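Local coordinates for protein indole-3-acetic acid-amido synthetase GH3.15 (Arabidopsis thaliana, PDB 6E1Q) that catalyses the ATP-dependent joining of the auxin precursor indole-3-butyric acid, and of the herbicide 2,4-DB, to amino acids, notably glutamine, at residues L32-S37 and V53-F58; Y67-R71 and S101-L107; Q117-F121 and I351-G355; Y356-E361 and P377-L382. All blocks are in the same frame, centred on the assembly; numbering follows the deposited sequence.

Interaction 1: L32-S37 and V53-F58; sequences LEAILS and VDKQNF
Leu32 and Phe58 meet because both send CG away from the backbone N, at chi1 -176° and 173°. These torsions carry the two side chains into the gap between helix 24-38 and helix 55-61. Leu32 CD1 then sits over one face of the Phe58 ring, 3.9 Å from its centroid and only 11° off the normal. This is a CH-pi contact. The other methyl, Leu32 CD2, turns to the aliphatic chain of Lys55 and lies 3.7 Å from its CG. The Leu36 side chain, one helical turn further on, crosses that of Phe58 at about a right angle. Its CD2 meets the ring obliquely, 3.6 Å from Phe58 CD1, and its CD1 is 3.4 Å from Val53 O. Val53 packs along the end of the contact, with CB 4.0 Å from Leu36 CB and CG1 3.7 Å from Ser37 CA. With an alanine in place of Phe58, both leucines would probably lose the ring they pack on and a gap would open between the helices. The start of helix 55-61 is fixed separately. Asp54 is its N-cap, and OD2 accepts from Asn57 N at 2.7 Å. Asp54 OD1 takes the side-chain amide of the same asparagine through ND2, so one residue occupies both carboxylate oxygens. Leu32 also touches Tyr356, and Phe58 touches Glu358, both of strand 356-361. No hydrogen bond crosses between 32-37 and 53-58. The cohesion is therefore apolar, while the polar groups cap helix 55-61 or, like Lys55 NZ in its salt bridge to Asp29, pair outside the contact.

Interaction 2: Y67-R71 and S101-L107; sequences YEDIR and SGGVPKL
The Tyr67 ring has the chain of Lys106 over one face. Lys106 CB stands 3.8 Å from the ring centroid, 15° off the normal and offset toward the rim, which makes a CH-pi contact. The two side chains run past each other in opposite directions. Lys106 CE thereby lies 3.7 Å from Tyr67 CB. At the ring edge, in its plane, lies Leu107 O. Residues 101-103 are poorly ordered, so the contacts of Ser101 are approximate. Its CB approaches the Tyr67 ring obliquely, and its O lies above one face of the Arg71 guanidinium, about 3.6 Å from Arg71 NH1. The approach of Glu68 OE1 to Ser101 OG is too short to be trusted in detail, since Glu68 also has two conformers. The phenol oxygen is gripped by the strand: Leu107 N donates to Tyr67 OH at 3.0 Å, with an N-H...O angle of 159°. The Tyr67 ring is thus held at its hydroxyl and along one face. Lys106 is extended beyond CG, and this carries NZ to the N-terminal end of helix 67-78. There a water accepts from both Lys106 NZ and Tyr67 N, and NZ also bonds to Tyr404 OH. The side chain of Lys106 comes about 4 Å from those of Ser97 and Glu330, two ATP-binding residues, and its backbone bonds with Ser97. The first turn of helix 67-78 packs against residues 101-106. With Ser97 and Ser98 before them, these are consistent with the serine- and glycine-rich nucleotide-binding loop of ANL adenylating enzymes, which ends in a Pro-Lys pair.

Interaction 3: Q117-F121 and I351-G355; sequences QRISF and IPCMG
Phe121 overlaps Ile351 at the far end of its ring. CE1 lies 3.4 Å from Ile351 CG2, and Phe121 CZ is equally close to Ile351 CG1. The ring and the isoleucine come from opposite directions, and the approach to the ring is oblique. Phe121 reaches this place because CG is anti to its backbone N, chi1 -179°. The near end of the same side chain is taken by Met354, whose SD is 4.0 Å from Phe121 CB. The sulfur stands 4.8 Å from the centroid of the Phe121 ring, 37° off the normal. This is an oblique Met-aromatic contact. Met354 bends at chi2 and chi3, which turns its methyl back onto the helix. CE there touches Gln117 CG at 4.0 Å and Arg118 CA at 4.1 Å. One methionine thus spans three helix residues. The partner of helix 112-132 is a type I beta turn, Ile351 to Met354, closed by Met354 N bonding to Ile351 O at 3.2 Å. It joins strand 348-350 to strand 356-361, so a helix of the GH3 N-terminal domain packs on a turn of the central domain. Gln28 NE2 of helix 24-38 donates to the carbonyls of Pro352 and Gly355. Arg118 gives the turn only its aliphatic part. Its guanidinium forms a salt bridge with Asp114 and donates to the backbone O of Ser329, an ATP-binding residue. The side chain of Phe121 comes about 3 Å from that of Phe332, a substrate-binding residue, and Met354 also touches Phe332.

Interaction 4: Y356-E361 and P377-L382; sequences YFEFLE and PVVVDL
Phe359 and Val380 hold the two strands together as a hydrogen-bonded antiparallel pair. Phe359 N donates to Val380 O, and Val380 N returns the bond to Phe359 O, both at 2.9 Å. Further along, Glu361 N bonds to Val378 O at 3.1 Å, almost in line with the carbonyl. At the other end the direct bond from Leu382 N to Phe357 O is weak. A water bridges the same two atoms, donating to Phe357 O and accepting from Leu382 N. Tyr356 OH reaches Asp381 OD1 at 2.7 Å, a weak bond with the ring and carboxylate planes 84° apart. Lys55 NZ also bonds weakly to Tyr356 OH. Two acids lie close here, with Glu358 OE2 4.4 Å from Asp381 OD1. Lys59 makes salt bridges to both oxygens, and Arg403 adds another to Glu358, which would probably offset the like charges. Apolar side chains add to the contact. Phe359 CE1 packs 3.5 Å from Leu382 CD1, the two side chains lying side by side. Leu360 CD1 meets Val379 CG1 at 3.8 Å within a non-hydrogen-bonded pair. The chain of Glu361 crosses Val378, with CG 3.7 Å from its CG1, though Val378 is poorly ordered and this packing is approximate. A glycine in place of Glu361 is likely to strip this cover from Val378, leaving its methyls without their neighbour. Strand 356-361 also pairs with strand 390-396, through Tyr356, Glu358 and Leu360. Strand 379-381 is an edge strand. Residues 364-376, not modelled, lie in the connection, making a long-looped beta hairpin in the central domain.

How the interactions relate
Interaction 3 is the most buried of the four, while the others reach the surface. Interactions 1 and 4 touch directly: Leu32 packs on Tyr356, Phe58 on Glu358, and Lys55 makes a weak ion pair with Asp381. The helical pair of the N-terminal domain thus lies against the hairpin of the central domain. Interactions 3 and 4 adjoin through Ile351 and Phe357, and 351-355 leads straight into 356-361. Interaction 2 stands apart, without touching the rest. Interactions 1 and 3 rely on apolar packing. Interaction 4 adds strand bonds and acids, and interaction 2 combines a ring with a lysine near the ATP site.

Interaction 1: L32-S37 and V53-F58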
# COMPACT_ATOMS: atom_id res chain seq x y z
N LEU A 32 -17.82 17.06 12.71
CA LEU A 32 -17.17 18.37 12.72
C LEU A 32 -17.45 19.12 14.02
O LEU A 32 -16.53 19.66 14.65
CB LEU A 32 -17.64 19.19 11.52
CG LEU A 32 -16.93 20.54 11.41
CD1 LEU A 32 -15.42 20.31 11.37
CD2 LEU A 32 -17.41 21.38 10.22
N GLU A 33 -18.72 19.17 14.42
CA GLU A 33 -19.04 19.85 15.67
C GLU A 33 -18.30 19.23 16.85
O GLU A 33 -17.81 19.95 17.73
CB GLU A 33 -20.55 19.81 15.92
CG GLU A 33 -20.93 20.42 17.26
CD GLU A 33 -22.42 20.50 17.47
OE1 GLU A 33 -23.10 21.19 16.68
OE2 GLU A 33 -22.92 19.86 18.42
N ALA A 34 -18.17 17.91 16.88
CA ALA A 34 -17.49 17.26 17.99
C ALA A 34 -16.01 17.62 18.01
O ALA A 34 -15.45 17.94 19.06
CB ALA A 34 -17.68 15.75 17.92
N ILE A 35 -15.36 17.58 16.84
CA ILE A 35 -13.93 17.89 16.78
C ILE A 35 -13.67 19.32 17.19
O ILE A 35 -12.78 19.60 18.01
CB ILE A 35 -13.38 17.62 15.37
CG1 ILE A 35 -13.30 16.12 15.12
CG2 ILE A 35 -11.98 18.27 15.22
CD1 ILE A 35 -12.96 15.76 13.66
N LEU A 36 -14.43 20.26 16.62
CA LEU A 36 -14.20 21.67 16.91
C LEU A 36 -14.54 22.01 18.36
O LEU A 36 -13.89 22.88 18.96
CB LEU A 36 -15.02 22.55 15.97
CG LEU A 36 -14.70 22.39 14.48
CD1 LEU A 36 -15.39 23.46 13.66
CD2 LEU A 36 -13.19 22.38 14.22
N SER A 37 -15.55 21.36 18.93
CA SER A 37 -15.90 21.64 20.33
C SER A 37 -14.85 21.07 21.28
O SER A 37 -14.37 21.76 22.18
CB SER A 37 -17.28 21.08 20.66
OG SER A 37 -18.25 21.49 19.71
N VAL A 53 -17.22 27.01 16.87
CA VAL A 53 -17.36 25.61 16.50
C VAL A 53 -18.24 25.41 15.28
O VAL A 53 -18.44 24.28 14.85
CB VAL A 53 -17.88 24.76 17.68
CG1 VAL A 53 -16.96 24.89 18.88
CG2 VAL A 53 -19.32 25.20 18.05
N ASP A 54 -18.77 26.49 14.71
CA ASP A 54 -19.69 26.39 13.58
C ASP A 54 -18.92 26.09 12.30
O ASP A 54 -17.73 26.38 12.18
CB ASP A 54 -20.46 27.69 13.42
CG ASP A 54 -19.57 28.84 12.99
OD1 ASP A 54 -18.85 29.38 13.86
OD2 ASP A 54 -19.56 29.17 11.79
N LYS A 55 -19.63 25.53 11.32
CA LYS A 55 -18.97 25.08 10.10
C LYS A 55 -18.45 26.25 9.28
O LYS A 55 -17.35 26.16 8.69
CB LYS A 55 -19.92 24.22 9.26
CG LYS A 55 -19.26 23.72 7.98
CD LYS A 55 -20.20 22.95 7.08
CE LYS A 55 -20.67 21.66 7.74
NZ LYS A 55 -21.16 20.71 6.71
N GLN A 56 -19.20 27.34 9.22
CA GLN A 56 -18.82 28.43 8.32
C GLN A 56 -17.56 29.15 8.80
O GLN A 56 -16.71 29.52 7.98
CB GLN A 56 -19.98 29.41 8.17
CG GLN A 56 -20.13 29.95 6.74
CD GLN A 56 -19.80 28.91 5.67
OE1 GLN A 56 -20.29 27.78 5.71
NE2 GLN A 56 -18.96 29.30 4.72
N ASN A 57 -17.42 29.36 10.10
CA ASN A 57 -16.17 29.89 10.62
C ASN A 57 -15.02 28.92 10.38
O ASN A 57 -13.88 29.34 10.12
CB ASN A 57 -16.30 30.22 12.10
CG ASN A 57 -16.93 31.58 12.33
OD1 ASN A 57 -16.51 32.58 11.74
ND2 ASN A 57 -17.94 31.63 13.19
N PHE A 58 -15.29 27.62 10.46
CA PHE A 58 -14.29 26.62 10.13
C PHE A 58 -13.79 26.80 8.71
O PHE A 58 -12.58 26.93 8.47
CB PHE A 58 -14.89 25.22 10.36
CG PHE A 58 -14.02 24.08 9.91
CD1 PHE A 58 -13.09 23.52 10.77
CD2 PHE A 58 -14.20 23.50 8.66
CE1 PHE A 58 -12.32 22.45 10.37
CE2 PHE A 58 -13.42 22.43 8.26
CZ PHE A 58 -12.50 21.89 9.13

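Interaction 2: Y67-R71 and S101-L107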
# COMPACT_ATOMS: atom_id res chain seq x y z
N TYR A 67 1.44 18.41 5.29
CA TYR A 67 2.34 17.99 6.37
C TYR A 67 3.43 19.02 6.61
O TYR A 67 3.77 19.32 7.76
CB TYR A 67 2.97 16.64 6.05
CG TYR A 67 3.78 16.11 7.21
CD1 TYR A 67 3.16 15.46 8.26
CD2 TYR A 67 5.16 16.32 7.28
CE1 TYR A 67 3.90 14.98 9.34
CE2 TYR A 67 5.91 15.85 8.36
CZ TYR A 67 5.26 15.17 9.38
OH TYR A 67 5.95 14.69 10.45
N GLU A 68 3.96 19.60 5.53
CA GLU A 68 5.02 20.60 5.67
C GLU A 68 4.59 21.76 6.55
O GLU A 68 5.39 22.30 7.33
CB GLU A 68 5.45 21.11 4.30
CG GLU A 68 6.30 20.16 3.48
CD GLU A 68 5.58 18.88 3.09
OE1 GLU A 68 6.29 17.89 2.83
OE2 GLU A 68 4.33 18.85 3.04
N ASP A 69 3.32 22.18 6.45
CA ASP A 69 2.90 23.37 7.19
C ASP A 69 2.74 23.08 8.68
O ASP A 69 2.84 24.00 9.50
CB ASP A 69 1.57 23.92 6.65
CG ASP A 69 1.61 24.21 5.17
OD1 ASP A 69 2.53 24.92 4.70
OD2 ASP A 69 0.69 23.74 4.46
N ILE A 70 2.45 21.84 9.06
CA ILE A 70 2.17 21.54 10.46
C ILE A 70 3.26 20.69 11.11
O ILE A 70 3.12 20.33 12.29
CB ILE A 70 0.78 20.89 10.62
CG1 ILE A 70 0.61 19.68 9.70
CG2 ILE A 70 -0.30 21.90 10.28
CD1 ILE A 70 1.00 18.37 10.31
N ARG A 71 4.35 20.39 10.41
CA ARG A 71 5.38 19.53 10.98
C ARG A 71 5.92 20.08 12.30
O ARG A 71 6.29 19.30 13.20
CB ARG A 71 6.52 19.36 9.98
CG ARG A 71 7.68 18.51 10.48
CD ARG A 71 8.78 18.45 9.42
NE ARG A 71 9.85 17.56 9.85
CZ ARG A 71 10.98 17.38 9.18
NH1 ARG A 71 11.19 18.04 8.04
NH2 ARG A 71 11.90 16.55 9.65
N SER A 101 8.15 13.69 3.99
CA SER A 101 8.29 15.09 4.09
C SER A 101 9.47 15.45 4.95
O SER A 101 9.31 15.65 6.15
CB SER A 101 7.07 15.77 4.64
OG SER A 101 7.34 17.14 4.75
N GLY A 102 10.63 15.64 4.38
CA GLY A 102 11.01 15.32 3.03
C GLY A 102 12.40 15.15 3.54
O GLY A 102 12.79 16.01 4.26
N GLY A 103 13.17 14.12 3.26
CA GLY A 103 12.90 12.95 2.48
C GLY A 103 12.78 11.80 3.47
O GLY A 103 13.19 10.69 3.22
N VAL A 104 12.23 12.11 4.61
CA VAL A 104 12.02 11.12 5.61
C VAL A 104 10.55 10.84 5.83
O VAL A 104 9.72 11.59 5.46
CB VAL A 104 12.70 11.54 6.89
CG1 VAL A 104 14.19 11.58 6.65
CG2 VAL A 104 12.21 12.90 7.33
N PRO A 105 10.25 9.72 6.42
CA PRO A 105 8.85 9.39 6.67
C PRO A 105 8.17 10.45 7.51
O PRO A 105 8.78 11.09 8.36
CB PRO A 105 8.94 8.04 7.40
CG PRO A 105 10.41 7.83 7.71
CD PRO A 105 11.14 8.58 6.66
N LYS A 106 6.90 10.70 7.21
CA LYS A 106 6.11 11.58 8.06
C LYS A 106 5.83 10.88 9.38
O LYS A 106 5.66 9.66 9.45
CB LYS A 106 4.78 11.95 7.39
CG LYS A 106 4.86 12.60 6.01
CD LYS A 106 3.43 12.75 5.44
CE LYS A 106 3.41 13.51 4.11
NZ LYS A 106 2.01 13.89 3.71
N LEU A 107 5.81 11.67 10.45
CA LEU A 107 5.43 11.21 11.78
C LEU A 107 4.05 11.77 12.08
O LEU A 107 3.86 12.99 12.10
CB LEU A 107 6.45 11.64 12.83
CG LEU A 107 7.89 11.14 12.66
CD1 LEU A 107 8.73 11.52 13.87
CD2 LEU A 107 7.94 9.61 12.45
O HOH W 1 0.39 16.44 3.31

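Interaction 3: Q117-F121 and I351-G355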
# COMPACT_ATOMS: atom_id res chain seq x y z
N GLN A 117 -11.28 3.46 17.79
CA GLN A 117 -12.33 3.66 16.79
C GLN A 117 -12.01 2.96 15.48
O GLN A 117 -12.90 2.40 14.83
CB GLN A 117 -12.56 5.15 16.54
CG GLN A 117 -13.51 5.41 15.40
CD GLN A 117 -14.15 6.77 15.46
OE1 GLN A 117 -15.14 6.98 16.16
NE2 GLN A 117 -13.58 7.72 14.71
N ARG A 118 -10.73 2.96 15.07
CA ARG A 118 -10.35 2.31 13.82
C ARG A 118 -10.47 0.80 13.94
O ARG A 118 -10.87 0.12 12.98
CB ARG A 118 -8.91 2.67 13.44
CG ARG A 118 -8.73 4.09 12.93
CD ARG A 118 -7.29 4.31 12.51
NE ARG A 118 -6.97 5.72 12.56
CZ ARG A 118 -5.93 6.29 11.96
NH1 ARG A 118 -5.07 5.56 11.26
NH2 ARG A 118 -5.75 7.59 12.09
N ILE A 119 -10.06 0.27 15.09
CA ILE A 119 -10.24 -1.15 15.37
C ILE A 119 -11.72 -1.48 15.45
O ILE A 119 -12.20 -2.45 14.83
CB ILE A 119 -9.50 -1.52 16.67
CG1 ILE A 119 -7.99 -1.60 16.40
CG2 ILE A 119 -10.03 -2.81 17.26
CD1 ILE A 119 -7.17 -1.45 17.64
N SER A 120 -12.48 -0.67 16.19
CA SER A 120 -13.92 -0.81 16.29
C SER A 120 -14.57 -0.89 14.91
O SER A 120 -15.34 -1.81 14.62
CB SER A 120 -14.48 0.37 17.08
OG SER A 120 -15.76 0.10 17.63
N PHE A 121 -14.26 0.07 14.03
CA PHE A 121 -14.89 0.05 12.72
C PHE A 121 -14.48 -1.18 11.93
O PHE A 121 -15.26 -1.66 11.10
CB PHE A 121 -14.57 1.31 11.90
CG PHE A 121 -15.24 1.30 10.55
CD1 PHE A 121 -16.58 1.65 10.42
CD2 PHE A 121 -14.56 0.85 9.44
CE1 PHE A 121 -17.21 1.58 9.20
CE2 PHE A 121 -15.19 0.79 8.21
CZ PHE A 121 -16.51 1.16 8.09
N ILE A 351 -16.41 6.50 4.82
CA ILE A 351 -17.20 6.18 6.00
C ILE A 351 -17.32 7.45 6.85
O ILE A 351 -16.32 7.89 7.44
CB ILE A 351 -16.58 5.02 6.79
CG1 ILE A 351 -16.55 3.78 5.90
CG2 ILE A 351 -17.40 4.73 8.04
CD1 ILE A 351 -17.97 3.35 5.39
N PRO A 352 -18.53 8.03 6.98
CA PRO A 352 -18.66 9.39 7.51
C PRO A 352 -18.29 9.57 8.97
O PRO A 352 -18.15 10.72 9.42
CB PRO A 352 -20.16 9.69 7.34
CG PRO A 352 -20.66 8.71 6.40
CD PRO A 352 -19.80 7.50 6.47
N CYS A 353 -18.20 8.51 9.76
CA CYS A 353 -17.92 8.73 11.18
C CYS A 353 -16.44 8.74 11.49
O CYS A 353 -16.06 9.01 12.64
CB CYS A 353 -18.62 7.66 12.03
SG CYS A 353 -18.06 6.03 11.64
N MET A 354 -15.57 8.46 10.50
CA MET A 354 -14.14 8.32 10.76
C MET A 354 -13.40 9.65 10.74
O MET A 354 -12.21 9.68 11.07
CB MET A 354 -13.52 7.37 9.74
CG MET A 354 -14.21 6.01 9.69
SD MET A 354 -14.23 5.22 11.33
CE MET A 354 -12.47 4.92 11.54
N GLY A 355 -14.07 10.73 10.40
CA GLY A 355 -13.44 12.03 10.28
C GLY A 355 -14.33 12.94 9.47
O GLY A 355 -15.35 12.51 8.93

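Interaction 4: Y356-E361 and P377-L382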
# COMPACT_ATOMS: atom_id res chain seq x y z
N TYR A 356 -13.96 14.21 9.42
CA TYR A 356 -14.64 15.19 8.57
C TYR A 356 -13.84 15.32 7.28
O TYR A 356 -12.65 15.67 7.32
CB TYR A 356 -14.78 16.55 9.25
CG TYR A 356 -15.61 17.53 8.45
CD1 TYR A 356 -17.00 17.43 8.39
CD2 TYR A 356 -15.01 18.56 7.72
CE1 TYR A 356 -17.76 18.31 7.66
CE2 TYR A 356 -15.77 19.46 6.97
CZ TYR A 356 -17.15 19.33 6.95
OH TYR A 356 -17.92 20.20 6.22
N PHE A 357 -14.50 15.07 6.15
CA PHE A 357 -13.83 14.86 4.88
C PHE A 357 -14.23 15.94 3.89
O PHE A 357 -15.42 16.06 3.55
CB PHE A 357 -14.16 13.48 4.30
CG PHE A 357 -13.78 12.34 5.19
CD1 PHE A 357 -12.45 12.01 5.39
CD2 PHE A 357 -14.75 11.57 5.81
CE1 PHE A 357 -12.10 10.96 6.21
CE2 PHE A 357 -14.41 10.52 6.61
CZ PHE A 357 -13.07 10.21 6.82
N GLU A 358 -13.27 16.72 3.44
CA GLU A 358 -13.46 17.64 2.33
C GLU A 358 -12.65 17.18 1.13
O GLU A 358 -11.82 16.27 1.22
CB GLU A 358 -13.08 19.07 2.72
CG GLU A 358 -13.95 19.65 3.83
CD GLU A 358 -13.41 20.96 4.36
OE1 GLU A 358 -12.37 20.93 5.05
OE2 GLU A 358 -14.01 22.01 4.07
N PHE A 359 -12.89 17.81 -0.01
CA PHE A 359 -12.27 17.34 -1.24
C PHE A 359 -11.85 18.53 -2.08
O PHE A 359 -12.67 19.39 -2.41
CB PHE A 359 -13.19 16.40 -2.01
CG PHE A 359 -13.43 15.12 -1.27
CD1 PHE A 359 -14.44 15.03 -0.33
CD2 PHE A 359 -12.58 14.03 -1.45
CE1 PHE A 359 -14.62 13.87 0.40
CE2 PHE A 359 -12.76 12.87 -0.73
CZ PHE A 359 -13.79 12.79 0.20
N LEU A 360 -10.57 18.56 -2.40
CA LEU A 360 -10.00 19.60 -3.23
C LEU A 360 -10.03 19.14 -4.69
O LEU A 360 -9.46 18.09 -5.02
CB LEU A 360 -8.57 19.88 -2.74
CG LEU A 360 -7.65 20.86 -3.44
CD1 LEU A 360 -8.38 22.16 -3.74
CD2 LEU A 360 -6.45 21.08 -2.52
N GLU A 361 -10.72 19.89 -5.54
CA GLU A 361 -10.73 19.59 -6.97
C GLU A 361 -9.31 19.63 -7.51
O GLU A 361 -8.53 20.52 -7.18
CB GLU A 361 -11.59 20.60 -7.74
CG GLU A 361 -13.05 20.62 -7.37
CD GLU A 361 -13.88 21.45 -8.36
OE1 GLU A 361 -13.35 22.44 -8.89
OE2 GLU A 361 -15.05 21.10 -8.60
N PRO A 377 -7.94 25.52 -5.34
CA PRO A 377 -8.46 26.37 -4.26
C PRO A 377 -9.90 26.02 -3.87
O PRO A 377 -10.36 26.42 -2.79
CB PRO A 377 -8.36 27.78 -4.85
CG PRO A 377 -8.53 27.58 -6.33
CD PRO A 377 -7.89 26.24 -6.63
N VAL A 378 -10.59 25.29 -4.73
CA VAL A 378 -12.01 24.97 -4.57
C VAL A 378 -12.15 23.63 -3.85
O VAL A 378 -11.79 22.58 -4.39
CB VAL A 378 -12.72 24.96 -5.93
CG1 VAL A 378 -11.91 24.15 -6.92
CG2 VAL A 378 -14.11 24.40 -5.78
N VAL A 379 -12.70 23.65 -2.64
CA VAL A 379 -12.92 22.44 -1.86
C VAL A 379 -14.41 22.29 -1.59
O VAL A 379 -15.11 23.27 -1.33
CB VAL A 379 -12.10 22.43 -0.55
CG1 VAL A 379 -10.68 22.92 -0.81
CG2 VAL A 379 -12.78 23.26 0.53
N VAL A 380 -14.89 21.06 -1.67
CA VAL A 380 -16.30 20.76 -1.48
C VAL A 380 -16.45 19.75 -0.34
O VAL A 380 -15.51 19.02 0.01
CB VAL A 380 -16.96 20.22 -2.76
CG1 VAL A 380 -16.74 21.20 -3.94
CG2 VAL A 380 -16.37 18.89 -3.10
N ASP A 381 -17.64 19.72 0.25
CA ASP A 381 -18.01 18.72 1.24
C ASP A 381 -18.15 17.35 0.58
O ASP A 381 -18.35 17.22 -0.62
CB ASP A 381 -19.33 19.10 1.91
CG ASP A 381 -19.15 20.10 3.04
OD1 ASP A 381 -18.02 20.23 3.56
OD2 ASP A 381 -20.15 20.74 3.43
N LEU A 382 -18.05 16.31 1.42
CA LEU A 382 -18.17 14.93 0.94
C LEU A 382 -19.42 14.72 0.09
O LEU A 382 -19.36 14.12 -0.98
CB LEU A 382 -18.17 13.97 2.14
CG LEU A 382 -18.47 12.49 1.91
CD1 LEU A 382 -17.36 11.82 1.12
CD2 LEU A 382 -18.60 11.80 3.24
O HOH W 2 -18.09 16.99 4.45